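Local coordinates for adenosine kinase, putative (Trypanosoma brucei, PDB 3OTX), which probably catalyses the magnesium-dependent transfer of phosphate from ATP to adenosine, giving AMP and ADP in purine salvage, at residues V10-N15 against V86-C91; E213-T218 against S251-T256; E281-P286 against D316-C321. The protein carries 1 engineered substitution. One frame throughout, in Å; residues are numbered along the deposited sequence.

Interaction 1. Residues V10-N15 against V86-C91; sequences VYVQCN and VTYVGC. With AP5 (bis(adenosine)-5'-pentaphosphate), chain C.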
loop_
_atom_site.group_PDB
_atom_site.type_symbol
_atom_site.label_atom_id
_atom_site.label_comp_id
_atom_site.label_asym_id
_atom_site.label_seq_id
_atom_site.Cartn_x
_atom_site.Cartn_y
_atom_site.Cartn_z
ATOM N N VAL A 10 -6.740 10.549 -8.393
ATOM C CA VAL A 10 -5.685 9.728 -7.858
ATOM C C VAL A 10 -5.555 8.474 -8.707
ATOM O O VAL A 10 -6.566 7.842 -9.072
ATOM C CB VAL A 10 -5.984 9.359 -6.375
ATOM C CG1 VAL A 10 -4.973 8.349 -5.874
ATOM C CG2 VAL A 10 -5.925 10.619 -5.474
ATOM N N TYR A 11 -4.316 8.139 -9.041
ATOM C CA TYR A 11 -3.980 6.927 -9.764
ATOM C C TYR A 11 -3.242 6.020 -8.818
ATOM O O TYR A 11 -2.206 6.430 -8.266
ATOM C CB TYR A 11 -3.051 7.296 -10.933
ATOM C CG TYR A 11 -2.569 6.132 -11.778
ATOM C CD1 TYR A 11 -3.213 5.856 -13.003
ATOM C CD2 TYR A 11 -1.471 5.345 -11.386
ATOM C CE1 TYR A 11 -2.804 4.793 -13.797
ATOM C CE2 TYR A 11 -1.044 4.257 -12.190
ATOM C CZ TYR A 11 -1.724 3.997 -13.383
ATOM O OH TYR A 11 -1.284 2.954 -14.172
ATOM N N VAL A 12 -3.744 4.798 -8.627
ATOM C CA VAL A 12 -3.083 3.836 -7.749
ATOM C C VAL A 12 -2.733 2.592 -8.547
ATOM O O VAL A 12 -3.556 2.115 -9.332
ATOM C CB VAL A 12 -4.051 3.389 -6.620
ATOM C CG1 VAL A 12 -3.457 2.227 -5.761
ATOM C CG2 VAL A 12 -4.454 4.577 -5.744
ATOM N N GLN A 13 -1.535 2.048 -8.329
ATOM C CA GLN A 13 -1.136 0.802 -9.002
ATOM C C GLN A 13 -0.526 -0.134 -7.979
ATOM O O GLN A 13 0.315 0.267 -7.140
ATOM C CB GLN A 13 -0.164 1.105 -10.161
ATOM C CG GLN A 13 0.295 -0.150 -10.944
ATOM C CD GLN A 13 0.796 0.152 -12.347
ATOM O OE1 GLN A 13 1.670 -0.569 -12.888
ATOM N NE2 GLN A 13 0.244 1.172 -12.962
ATOM N N CYS A 14 -0.953 -1.400 -8.051
ATOM C CA CYS A 14 -0.443 -2.415 -7.132
ATOM C C CYS A 14 -0.849 -3.786 -7.707
ATOM O O CYS A 14 -1.161 -3.924 -8.916
ATOM C CB CYS A 14 -1.038 -2.161 -5.732
ATOM S SG CYS A 14 -0.315 -3.117 -4.378
ATOM N N ASN A 15 -0.800 -4.794 -6.846
ATOM C CA ASN A 15 -1.120 -6.187 -7.190
ATOM C C ASN A 15 -2.427 -6.555 -6.531
ATOM O O ASN A 15 -2.504 -6.583 -5.294
ATOM C CB ASN A 15 -0.019 -7.080 -6.611
ATOM C CG ASN A 15 1.375 -6.654 -7.071
ATOM O OD1 ASN A 15 1.569 -6.365 -8.247
ATOM N ND2 ASN A 15 2.372 -6.628 -6.140
ATOM N N VAL A 86 -10.618 7.855 -7.707
ATOM C CA VAL A 86 -9.499 6.938 -7.820
ATOM C C VAL A 86 -9.623 5.991 -9.008
ATOM O O VAL A 86 -10.699 5.452 -9.280
ATOM C CB VAL A 86 -9.366 6.063 -6.529
ATOM C CG1 VAL A 86 -8.224 5.018 -6.674
ATOM C CG2 VAL A 86 -9.205 6.906 -5.269
ATOM N N THR A 87 -8.528 5.849 -9.750
ATOM C CA THR A 87 -8.420 4.790 -10.750
ATOM C C THR A 87 -7.333 3.850 -10.268
ATOM O O THR A 87 -6.300 4.294 -9.803
ATOM C CB THR A 87 -7.983 5.358 -12.111
ATOM O OG1 THR A 87 -9.001 6.229 -12.577
ATOM C CG2 THR A 87 -7.793 4.248 -13.114
ATOM N N TYR A 88 -7.607 2.552 -10.322
ATOM C CA TYR A 88 -6.668 1.517 -9.877
ATOM C C TYR A 88 -6.239 0.707 -11.084
ATOM O O TYR A 88 -7.080 0.332 -11.932
ATOM C CB TYR A 88 -7.368 0.578 -8.868
ATOM C CG TYR A 88 -6.527 -0.561 -8.419
ATOM C CD1 TYR A 88 -5.746 -0.458 -7.274
ATOM C CD2 TYR A 88 -6.543 -1.784 -9.104
ATOM C CE1 TYR A 88 -4.926 -1.547 -6.830
ATOM C CE2 TYR A 88 -5.757 -2.858 -8.684
ATOM C CZ TYR A 88 -4.960 -2.741 -7.547
ATOM O OH TYR A 88 -4.190 -3.815 -7.125
ATOM N N VAL A 89 -4.945 0.441 -11.156
ATOM C CA VAL A 89 -4.371 -0.405 -12.208
ATOM C C VAL A 89 -3.655 -1.611 -11.590
ATOM O O VAL A 89 -2.845 -1.465 -10.664
ATOM C CB VAL A 89 -3.412 0.417 -13.125
ATOM C CG1 VAL A 89 -2.623 -0.452 -14.114
ATOM C CG2 VAL A 89 -4.241 1.400 -13.939
ATOM N N GLY A 90 -3.950 -2.794 -12.133
ATOM C CA GLY A 90 -3.240 -4.019 -11.825
ATOM C C GLY A 90 -3.737 -5.095 -12.773
ATOM O O GLY A 90 -4.500 -4.801 -13.693
ATOM N N CYS A 91 -3.307 -6.353 -12.565
ATOM C CA CYS A 91 -3.622 -7.403 -13.496
ATOM C C CYS A 91 -4.286 -8.544 -12.722
ATOM O O CYS A 91 -3.801 -8.946 -11.658
ATOM C CB CYS A 91 -2.350 -7.858 -14.224
ATOM S SG CYS A 91 -2.629 -9.120 -15.494
HETATM P PA AP5 C . 1.365 1.247 11.961
HETATM O O1A AP5 C . 1.368 0.085 12.950
HETATM O O2A AP5 C . 2.601 2.121 12.031
HETATM O O3A AP5 C . 1.227 0.779 10.427
HETATM P PB AP5 C . 1.897 -0.521 9.746
HETATM O O1B AP5 C . 3.049 -1.059 10.537
HETATM O O2B AP5 C . 2.144 -0.169 8.320
HETATM O O3B AP5 C . 0.658 -1.514 9.866
HETATM P PG AP5 C . 0.519 -3.099 9.807
HETATM O O1G AP5 C . -0.723 -3.450 10.567
HETATM O O2G AP5 C . 1.676 -3.861 10.413
HETATM O O3G AP5 C . 0.278 -3.286 8.286
HETATM P PD AP5 C . 0.045 -4.631 7.418
HETATM O O1D AP5 C . 0.069 -5.907 8.239
HETATM O O2D AP5 C . 0.984 -4.508 6.251
HETATM O O3D AP5 C . -1.489 -4.430 6.973
HETATM P PE AP5 C . -2.003 -3.606 5.683
HETATM O O1E AP5 C . -1.178 -2.361 5.519
HETATM O O2E AP5 C . -3.519 -3.450 5.768
HETATM O O5F AP5 C . -0.002 2.056 12.179
HETATM C C5F AP5 C . -0.382 3.102 11.285
HETATM C C4F AP5 C . -1.336 4.029 11.997
HETATM O O4F AP5 C . -2.439 3.283 12.529
HETATM C C3F AP5 C . -0.757 4.717 13.230
HETATM O O3F AP5 C . -0.105 5.904 12.852
HETATM C C2F AP5 C . -1.956 4.911 14.114
HETATM O O2F AP5 C . -2.672 6.048 13.702
HETATM C C1F AP5 C . -2.813 3.683 13.790
HETATM N N9A AP5 C . -2.575 2.533 14.709
HETATM C C8A AP5 C . -1.922 1.336 14.400
HETATM N N7A AP5 C . -1.946 0.554 15.515
HETATM C C5A AP5 C . -2.604 1.214 16.497
HETATM C C6A AP5 C . -2.956 0.891 17.789
HETATM N N6A AP5 C . -2.738 -0.325 18.297
HETATM N N1A AP5 C . -3.657 1.808 18.534
HETATM C C2A AP5 C . -4.043 3.034 18.016
HETATM N N3A AP5 C . -3.695 3.340 16.718
HETATM C C4A AP5 C . -3.016 2.448 15.970
HETATM O O5J AP5 C . -1.634 -4.586 4.441
HETATM C C5J AP5 C . -2.224 -5.871 4.360
HETATM C C4J AP5 C . -2.366 -6.140 2.871
HETATM O O4J AP5 C . -1.082 -6.389 2.276
HETATM C C3J AP5 C . -3.151 -7.414 2.547
HETATM O O3J AP5 C . -4.447 -7.021 2.094
HETATM C C2J AP5 C . -2.318 -8.125 1.468
HETATM O O2J AP5 C . -3.083 -8.559 0.349
HETATM C C1J AP5 C . -1.343 -7.046 1.063
HETATM N N9B AP5 C . -0.105 -7.566 0.465
HETATM C C8B AP5 C . 0.762 -8.434 1.071
HETATM N N7B AP5 C . 1.748 -8.699 0.174
HETATM C C5B AP5 C . 1.502 -8.001 -0.979
HETATM C C6B AP5 C . 2.187 -7.898 -2.196
HETATM N N6B AP5 C . 3.285 -8.610 -2.499
HETATM N N1B AP5 C . 1.602 -7.109 -3.148
HETATM C C2B AP5 C . 0.473 -6.350 -2.944
HETATM N N3B AP5 C . -0.224 -6.486 -1.762
HETATM C C4B AP5 C . 0.323 -7.278 -0.791
HETATM O O HOH W 1 -7.852 8.705 -11.470
HETATM O O HOH W 2 -0.816 -6.241 -11.020
HETATM O O HOH W 3 -3.348 -4.104 -4.538
#

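Interaction 2. Residues E213-T218 against S251-T256; sequences EVLPYT and SEVPYT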
loop_
_atom_site.group_PDB
_atom_site.type_symbol
_atom_site.label_atom_id
_atom_site.label_comp_id
_atom_site.label_asym_id
_atom_site.label_seq_id
_atom_site.Cartn_x
_atom_site.Cartn_y
_atom_site.Cartn_z
ATOM N N GLU A 213 15.965 3.140 -8.511
ATOM C CA GLU A 213 15.580 3.745 -9.789
ATOM C C GLU A 213 14.423 4.729 -9.611
ATOM O O GLU A 213 14.349 5.756 -10.298
ATOM C CB GLU A 213 15.180 2.687 -10.812
ATOM C CG GLU A 213 16.333 2.025 -11.507
ATOM C CD GLU A 213 15.921 1.416 -12.824
ATOM O OE1 GLU A 213 15.637 2.182 -13.769
ATOM O OE2 GLU A 213 15.905 0.176 -12.914
ATOM N N VAL A 214 13.527 4.395 -8.679
ATOM C CA VAL A 214 12.283 5.149 -8.507
ATOM C C VAL A 214 12.403 6.313 -7.515
ATOM O O VAL A 214 11.730 7.335 -7.677
ATOM C CB VAL A 214 11.120 4.161 -8.142
ATOM C CG1 VAL A 214 9.860 4.852 -7.632
ATOM C CG2 VAL A 214 10.798 3.253 -9.362
ATOM N N LEU A 215 13.271 6.200 -6.517
ATOM C CA LEU A 215 13.322 7.223 -5.458
ATOM C C LEU A 215 13.557 8.678 -5.927
ATOM O O LEU A 215 12.916 9.582 -5.426
ATOM C CB LEU A 215 14.352 6.860 -4.392
ATOM C CG LEU A 215 13.911 5.698 -3.506
ATOM C CD1 LEU A 215 15.175 5.242 -2.753
ATOM C CD2 LEU A 215 12.808 6.139 -2.572
ATOM N N PRO A 216 14.471 8.893 -6.891
ATOM C CA PRO A 216 14.686 10.289 -7.337
ATOM C C PRO A 216 13.401 10.959 -7.849
ATOM O O PRO A 216 13.261 12.177 -7.765
ATOM C CB PRO A 216 15.667 10.144 -8.490
ATOM C CG PRO A 216 16.311 8.814 -8.302
ATOM C CD PRO A 216 15.296 7.935 -7.640
ATOM N N TYR A 217 12.474 10.162 -8.389
ATOM C CA TYR A 217 11.231 10.702 -8.953
ATOM C C TYR A 217 10.123 10.743 -7.903
ATOM O O TYR A 217 8.993 11.117 -8.201
ATOM C CB TYR A 217 10.740 9.790 -10.084
ATOM C CG TYR A 217 11.552 9.671 -11.340
ATOM C CD1 TYR A 217 12.399 8.572 -11.548
ATOM C CD2 TYR A 217 11.401 10.600 -12.377
ATOM C CE1 TYR A 217 13.115 8.434 -12.745
ATOM C CE2 TYR A 217 12.092 10.469 -13.569
ATOM C CZ TYR A 217 12.947 9.393 -13.748
ATOM O OH TYR A 217 13.623 9.275 -14.949
ATOM N N THR A 218 10.434 10.299 -6.681
ATOM C CA THR A 218 9.424 10.129 -5.647
ATOM C C THR A 218 9.358 11.383 -4.788
ATOM O O THR A 218 10.344 11.749 -4.127
ATOM C CB THR A 218 9.710 8.886 -4.806
ATOM O OG1 THR A 218 9.677 7.719 -5.658
ATOM C CG2 THR A 218 8.634 8.717 -3.726
ATOM N N SER A 251 16.893 14.785 2.575
ATOM C CA SER A 251 17.981 15.577 2.003
ATOM C C SER A 251 19.117 14.756 1.382
ATOM O O SER A 251 19.979 15.311 0.672
ATOM C CB SER A 251 18.535 16.507 3.065
ATOM O OG SER A 251 19.081 15.751 4.131
ATOM N N GLU A 252 19.152 13.458 1.657
ATOM C CA GLU A 252 20.289 12.660 1.259
ATOM C C GLU A 252 19.934 11.668 0.164
ATOM O O GLU A 252 20.793 11.276 -0.609
ATOM C CB GLU A 252 20.927 11.988 2.478
ATOM C CG GLU A 252 21.542 13.010 3.455
ATOM C CD GLU A 252 22.232 12.397 4.650
ATOM O OE1 GLU A 252 22.659 11.226 4.591
ATOM O OE2 GLU A 252 22.440 13.131 5.650
ATOM N N VAL A 253 18.672 11.270 0.098
ATOM C CA VAL A 253 18.211 10.367 -0.944
ATOM C C VAL A 253 17.947 11.197 -2.186
ATOM O O VAL A 253 17.245 12.210 -2.116
ATOM C CB VAL A 253 16.928 9.676 -0.500
ATOM C CG1 VAL A 253 16.207 8.992 -1.679
ATOM C CG2 VAL A 253 17.270 8.670 0.586
ATOM N N PRO A 254 18.514 10.772 -3.334
ATOM C CA PRO A 254 18.432 11.567 -4.567
ATOM C C PRO A 254 16.992 12.017 -4.811
ATOM O O PRO A 254 16.073 11.241 -4.581
ATOM C CB PRO A 254 18.867 10.561 -5.635
ATOM C CG PRO A 254 19.893 9.731 -4.928
ATOM C CD PRO A 254 19.336 9.562 -3.514
ATOM N N TYR A 255 16.825 13.273 -5.223
ATOM C CA TYR A 255 15.504 13.825 -5.517
ATOM C C TYR A 255 15.636 14.846 -6.640
ATOM O O TYR A 255 16.408 15.804 -6.523
ATOM C CB TYR A 255 14.913 14.526 -4.289
ATOM C CG TYR A 255 13.550 15.133 -4.511
ATOM C CD1 TYR A 255 12.490 14.363 -5.009
ATOM C CD2 TYR A 255 13.306 16.473 -4.219
ATOM C CE1 TYR A 255 11.225 14.913 -5.205
ATOM C CE2 TYR A 255 12.035 17.056 -4.415
ATOM C CZ TYR A 255 10.999 16.261 -4.895
ATOM O OH TYR A 255 9.766 16.855 -5.101
ATOM N N THR A 256 14.878 14.625 -7.711
ATOM C CA THR A 256 14.930 15.507 -8.884
ATOM C C THR A 256 13.608 16.246 -9.116
ATOM O O THR A 256 13.404 16.852 -10.168
ATOM C CB THR A 256 15.278 14.703 -10.161
ATOM O OG1 THR A 256 14.343 13.641 -10.354
ATOM C CG2 THR A 256 16.699 14.114 -10.083
#

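Interaction 3. Residues E281-P286 against D316-C321; sequences ETVPVP and DLRRCC. With AP5 (bis(adenosine)-5'-pentaphosphate), chain C.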
loop_
_atom_site.group_PDB
_atom_site.type_symbol
_atom_site.label_atom_id
_atom_site.label_comp_id
_atom_site.label_asym_id
_atom_site.label_seq_id
_atom_site.Cartn_x
_atom_site.Cartn_y
_atom_site.Cartn_z
ATOM N N GLU A 281 8.706 17.093 12.171
ATOM C CA GLU A 281 7.693 17.229 13.211
ATOM C C GLU A 281 7.149 15.847 13.551
ATOM O O GLU A 281 7.353 14.869 12.820
ATOM C CB GLU A 281 6.496 18.035 12.721
ATOM C CG GLU A 281 6.774 19.318 11.992
ATOM C CD GLU A 281 5.590 19.714 11.131
ATOM O OE1 GLU A 281 4.444 19.679 11.639
ATOM O OE2 GLU A 281 5.803 20.046 9.945
ATOM N N THR A 282 6.444 15.773 14.671
ATOM C CA THR A 282 5.725 14.559 15.011
ATOM C C THR A 282 4.245 14.891 15.126
ATOM O O THR A 282 3.862 15.966 15.600
ATOM C CB THR A 282 6.253 13.909 16.311
ATOM O OG1 THR A 282 6.294 14.877 17.351
ATOM C CG2 THR A 282 7.669 13.354 16.113
ATOM N N VAL A 283 3.425 13.957 14.655
ATOM C CA VAL A 283 1.986 14.090 14.713
ATOM C C VAL A 283 1.424 13.016 15.653
ATOM O O VAL A 283 1.472 11.822 15.326
ATOM C CB VAL A 283 1.377 13.889 13.314
ATOM C CG1 VAL A 283 -0.116 14.134 13.326
ATOM C CG2 VAL A 283 2.069 14.788 12.283
ATOM N N PRO A 284 0.864 13.426 16.802
ATOM C CA PRO A 284 0.397 12.433 17.789
ATOM C C PRO A 284 -0.725 11.570 17.267
ATOM O O PRO A 284 -1.563 12.011 16.468
ATOM C CB PRO A 284 -0.098 13.274 18.955
ATOM C CG PRO A 284 0.549 14.600 18.798
ATOM C CD PRO A 284 0.873 14.795 17.360
ATOM N N VAL A 285 -0.721 10.328 17.711
ATOM C CA VAL A 285 -1.796 9.405 17.372
ATOM C C VAL A 285 -2.804 9.468 18.531
ATOM O O VAL A 285 -2.423 9.298 19.707
ATOM C CB VAL A 285 -1.238 7.974 17.216
ATOM C CG1 VAL A 285 -2.372 6.947 17.197
ATOM C CG2 VAL A 285 -0.401 7.871 15.971
ATOM N N PRO A 286 -4.097 9.714 18.224
ATOM C CA PRO A 286 -5.081 9.813 19.306
ATOM C C PRO A 286 -5.161 8.530 20.147
ATOM O O PRO A 286 -5.080 7.430 19.608
ATOM C CB PRO A 286 -6.404 10.079 18.564
ATOM C CG PRO A 286 -6.003 10.615 17.253
ATOM C CD PRO A 286 -4.709 9.912 16.904
ATOM N N ASP A 316 -3.094 20.519 4.441
ATOM C CA ASP A 316 -1.677 20.488 4.788
ATOM C C ASP A 316 -1.214 19.113 5.250
ATOM O O ASP A 316 -2.048 18.248 5.582
ATOM C CB ASP A 316 -1.253 21.624 5.736
ATOM C CG ASP A 316 -1.656 21.422 7.203
ATOM O OD1 ASP A 316 -1.633 22.446 7.911
ATOM O OD2 ASP A 316 -1.929 20.327 7.710
ATOM N N LEU A 317 0.102 18.912 5.229
ATOM C CA LEU A 317 0.685 17.587 5.467
ATOM C C LEU A 317 0.320 17.022 6.825
ATOM O O LEU A 317 0.050 15.841 6.938
ATOM C CB LEU A 317 2.196 17.594 5.291
ATOM C CG LEU A 317 2.684 17.720 3.844
ATOM C CD1 LEU A 317 4.165 18.054 3.843
ATOM C CD2 LEU A 317 2.397 16.479 2.991
ATOM N N ARG A 318 0.319 17.870 7.852
ATOM C CA ARG A 318 -0.037 17.394 9.171
ATOM C C ARG A 318 -1.493 16.898 9.238
ATOM O O ARG A 318 -1.791 15.861 9.873
ATOM C CB ARG A 318 0.227 18.485 10.194
ATOM C CG ARG A 318 0.258 17.981 11.571
ATOM C CD ARG A 318 0.878 19.050 12.467
ATOM N NE ARG A 318 0.769 18.606 13.842
ATOM C CZ ARG A 318 1.801 18.269 14.598
ATOM N NH1 ARG A 318 3.037 18.368 14.120
ATOM N NH2 ARG A 318 1.592 17.883 15.851
ATOM N N ARG A 319 -2.395 17.616 8.568
ATOM C CA ARG A 319 -3.797 17.201 8.454
ATOM C C ARG A 319 -3.964 15.888 7.678
ATOM O O ARG A 319 -4.867 15.122 7.984
ATOM C CB ARG A 319 -4.654 18.313 7.812
ATOM C CG ARG A 319 -6.171 18.033 7.769
ATOM C CD ARG A 319 -6.683 17.708 9.167
ATOM N NE ARG A 319 -8.109 17.419 9.227
ATOM C CZ ARG A 319 -8.754 16.997 10.321
ATOM N NH1 ARG A 319 -8.100 16.816 11.459
ATOM N NH2 ARG A 319 -10.063 16.763 10.283
ATOM N N CYS A 320 -3.124 15.676 6.676
ATOM C CA CYS A 320 -3.128 14.433 5.901
ATOM C C CYS A 320 -2.788 13.284 6.855
ATOM O O CYS A 320 -3.436 12.226 6.851
ATOM C CB CYS A 320 -2.124 14.523 4.742
ATOM S SG CYS A 320 -2.670 15.674 3.440
ATOM N N CYS A 321 -1.796 13.519 7.711
ATOM C CA CYS A 321 -1.437 12.543 8.764
ATOM C C CYS A 321 -2.569 12.288 9.768
ATOM O O CYS A 321 -2.881 11.135 10.090
ATOM C CB CYS A 321 -0.136 12.948 9.492
ATOM S SG CYS A 321 1.334 12.922 8.476
HETATM P PA AP5 C . 1.365 1.247 11.961
HETATM O O1A AP5 C . 1.368 0.085 12.950
HETATM O O2A AP5 C . 2.601 2.121 12.031
HETATM O O3A AP5 C . 1.227 0.779 10.427
HETATM P PB AP5 C . 1.897 -0.521 9.746
HETATM O O1B AP5 C . 3.049 -1.059 10.537
HETATM O O2B AP5 C . 2.144 -0.169 8.320
HETATM O O3B AP5 C . 0.658 -1.514 9.866
HETATM P PG AP5 C . 0.519 -3.099 9.807
HETATM O O1G AP5 C . -0.723 -3.450 10.567
HETATM O O2G AP5 C . 1.676 -3.861 10.413
HETATM O O3G AP5 C . 0.278 -3.286 8.286
HETATM P PD AP5 C . 0.045 -4.631 7.418
HETATM O O1D AP5 C . 0.069 -5.907 8.239
HETATM O O2D AP5 C . 0.984 -4.508 6.251
HETATM O O3D AP5 C . -1.489 -4.430 6.973
HETATM P PE AP5 C . -2.003 -3.606 5.683
HETATM O O1E AP5 C . -1.178 -2.361 5.519
HETATM O O2E AP5 C . -3.519 -3.450 5.768
HETATM O O5F AP5 C . -0.002 2.056 12.179
HETATM C C5F AP5 C . -0.382 3.102 11.285
HETATM C C4F AP5 C . -1.336 4.029 11.997
HETATM O O4F AP5 C . -2.439 3.283 12.529
HETATM C C3F AP5 C . -0.757 4.717 13.230
HETATM O O3F AP5 C . -0.105 5.904 12.852
HETATM C C2F AP5 C . -1.956 4.911 14.114
HETATM O O2F AP5 C . -2.672 6.048 13.702
HETATM C C1F AP5 C . -2.813 3.683 13.790
HETATM N N9A AP5 C . -2.575 2.533 14.709
HETATM C C8A AP5 C . -1.922 1.336 14.400
HETATM N N7A AP5 C . -1.946 0.554 15.515
HETATM C C5A AP5 C . -2.604 1.214 16.497
HETATM C C6A AP5 C . -2.956 0.891 17.789
HETATM N N6A AP5 C . -2.738 -0.325 18.297
HETATM N N1A AP5 C . -3.657 1.808 18.534
HETATM C C2A AP5 C . -4.043 3.034 18.016
HETATM N N3A AP5 C . -3.695 3.340 16.718
HETATM C C4A AP5 C . -3.016 2.448 15.970
HETATM O O5J AP5 C . -1.634 -4.586 4.441
HETATM C C5J AP5 C . -2.224 -5.871 4.360
HETATM C C4J AP5 C . -2.366 -6.140 2.871
HETATM O O4J AP5 C . -1.082 -6.389 2.276
HETATM C C3J AP5 C . -3.151 -7.414 2.547
HETATM O O3J AP5 C . -4.447 -7.021 2.094
HETATM C C2J AP5 C . -2.318 -8.125 1.468
HETATM O O2J AP5 C . -3.083 -8.559 0.349
HETATM C C1J AP5 C . -1.343 -7.046 1.063
HETATM N N9B AP5 C . -0.105 -7.566 0.465
HETATM C C8B AP5 C . 0.762 -8.434 1.071
HETATM N N7B AP5 C . 1.748 -8.699 0.174
HETATM C C5B AP5 C . 1.502 -8.001 -0.979
HETATM C C6B AP5 C . 2.187 -7.898 -2.196
HETATM N N6B AP5 C . 3.285 -8.610 -2.499
HETATM N N1B AP5 C . 1.602 -7.109 -3.148
HETATM C C2B AP5 C . 0.473 -6.350 -2.944
HETATM N N3B AP5 C . -0.224 -6.486 -1.762
HETATM C C4B AP5 C . 0.323 -7.278 -0.791
#

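Interaction 1. Residues V10-N15 against V86-C91
Val10 to Gln13 and Val86 to Val89 pair as parallel strands, with axes 4.7 Å apart at their closest. Four backbone hydrogen bonds join them. Thr87 N donates to Val10 O, and Val12 N to Thr87 O. Val89 N donates to Val12 O at 2.8 Å, and Cys14 N to Val89 O at 3.2 Å, the longest of the four. CA-H groups of Val86, Tyr11, Tyr88 and Gln13 make weaker contacts to the same four oxygens.

Side chains pack on both faces. On one face, Val12 CG2 meets Val86 CG1. With CG anti to the backbone N (chi1 176°), the Tyr88 ring starts out beside the carbonyl carbon, and its CD1 lies 3.8 Å from Val12 CG1. The ring continues past Val12 to Cys14, whose CB lies 4.1 Å from Tyr88 CE1. On the other face, Val89 CG2 packs on the end of the Tyr11 ring, 3.7 Å from Tyr11 CZ and near its OH. Val89 CG1 lies 3.5 Å from Gln13 NE2. Helix 154-162 packs on this face, touching Tyr11 and Thr87.

One water joins Val10 O to Thr87 OG1. Another accepts from Cys91 N, and Cys14 O is one of several acceptors competing for its protons. A third gives a proton to Asn15 O and also bonds the hydroxyl of Tyr88.

The ligand contacts lie just past the strand. Asn15 ND2 donates to N1B of the bis(adenosine)-pentaphosphate at 3.1 Å in a nearly straight bond (171°). Cys14 SG lies close to C2B of the same adenine, and Asn15 N makes a weak bond to that sulphur. Parallel central strands whose C-terminal ends meet the substrate are characteristic of the ribokinase-like fold of PfkB kinases. Here strand 10-13 leads directly to Asn15 of the adenosine site.

Interaction 2. Residues E213-T218 against S251-T256
Pro216 meets Pro254, Tyr255 and Thr256 where a 3-10 turn, residues 215-217, packs against the loop before strand 262-267. The contact belongs to the outer part of the alpha/beta domain of this PfkB-family kinase, away from the nucleotide sites.

A backbone hydrogen bond runs from Thr256 N to Pro216 O. It is 2.9 Å long and nearly straight at hydrogen (173°), with the donor tilted 18° from the carbonyl plane. Pro216 CA turns its hydrogen to Pro254 O, at a CA to O distance of 3.2 Å. The two proline rings run alongside each other with the same heading, and Pro216 CG is 4.1 Å from Pro254 CB. A chi1 of 166° puts Val253 CG1 anti to the backbone N, where it meets both CB and CD1 of Leu215, the nearer being CB at 3.9 Å. The ring of Tyr255 comes back to the turn although its CB points away. Its CD1 and CE1 both rest on Thr218 O, and CD1 is also close to Pro216 O.

The next shell fixes these groups. Arg261 grips both segments, bonding Thr218 O through NE, Val253 O through NH1 and Pro254 O through NH2. The hydroxyl of Tyr255 is hydrogen-bonded to Asp219 OD1 and Gly260 N, and Thr256 OG1 to Arg188. Phe231 of helix 225-235 touches both Leu215 and Val253, closing the apolar side of the contact.

The turn is also tied to itself. Thr218 N donates to Leu215 O. Val214 O takes two donors from opposite faces of its carbonyl plane: Tyr217 N at 3.0 Å, and Thr218 OG1, 2.9 Å away and well above that plane.

Interaction 3. Residues E281-P286 against D316-C321
Val283 and Arg318 join strand 279-283, an outermost strand of the central sheet, to helix 317-332, which packs over it as in an alpha/beta layered fold. The local axes approach to 9.3 Å and run 32° apart.

Arg318 is stretched from CG to NE, and it and Val283 pass alongside each other with opposite headings. Arg318 CG lies 3.7 Å from Val283 CG2. Farther out, the guanidinium has Val283 CA over one face, toward the rim. Its NH1 donates to Glu281 OE1 at 3.1 Å in a salt bridge. The carboxylate and guanidinium planes are nearly coplanar, 3° apart, and OE1 uses its anti lone pair. NH1 also comes within 2.9 Å of Thr282 O, and NH2 lies 3.5 Å from Pro284 CD. One helical turn on from Arg318, Val283 CG1 and CG2 both lie 4.0 Å from Cys321 CB.

Asp316 is the N-cap of the helix, and its OD2 accepts from Arg319 N at 2.9 Å. Beyond the strand, Val285 CG1 touches ribose oxygen O2F of the bis(adenosine)-pentaphosphate.

The same helix goes on along the segment: His325 touches Val283 and Val285, and Gln329 bonds Pro286 O. On the inner side, Cys321 packs on strands 262-267 and 270-276, while Cys320 faces helix 300-311.

Interaction 1 is fully buried. Interactions 2 and 3 are partly exposed and lie farther from the centre of the chain. Interactions 1 and 3 involve the same large sheet: the first pairs two inner strands through their backbones, while the third sets a helix on an outermost strand through side chains and a salt bridge. Interaction 2 joins a turn to a loop, with a backbone bond and proline packing. The three do not touch, and their centres are 22 to 26 Å apart. Interactions 1 and 3 meet the two ends of one ligand, Asn15 at the adenine of one adenosine and Val285 at the ribose of the other. Interaction 2 is plain packing away from the ligand.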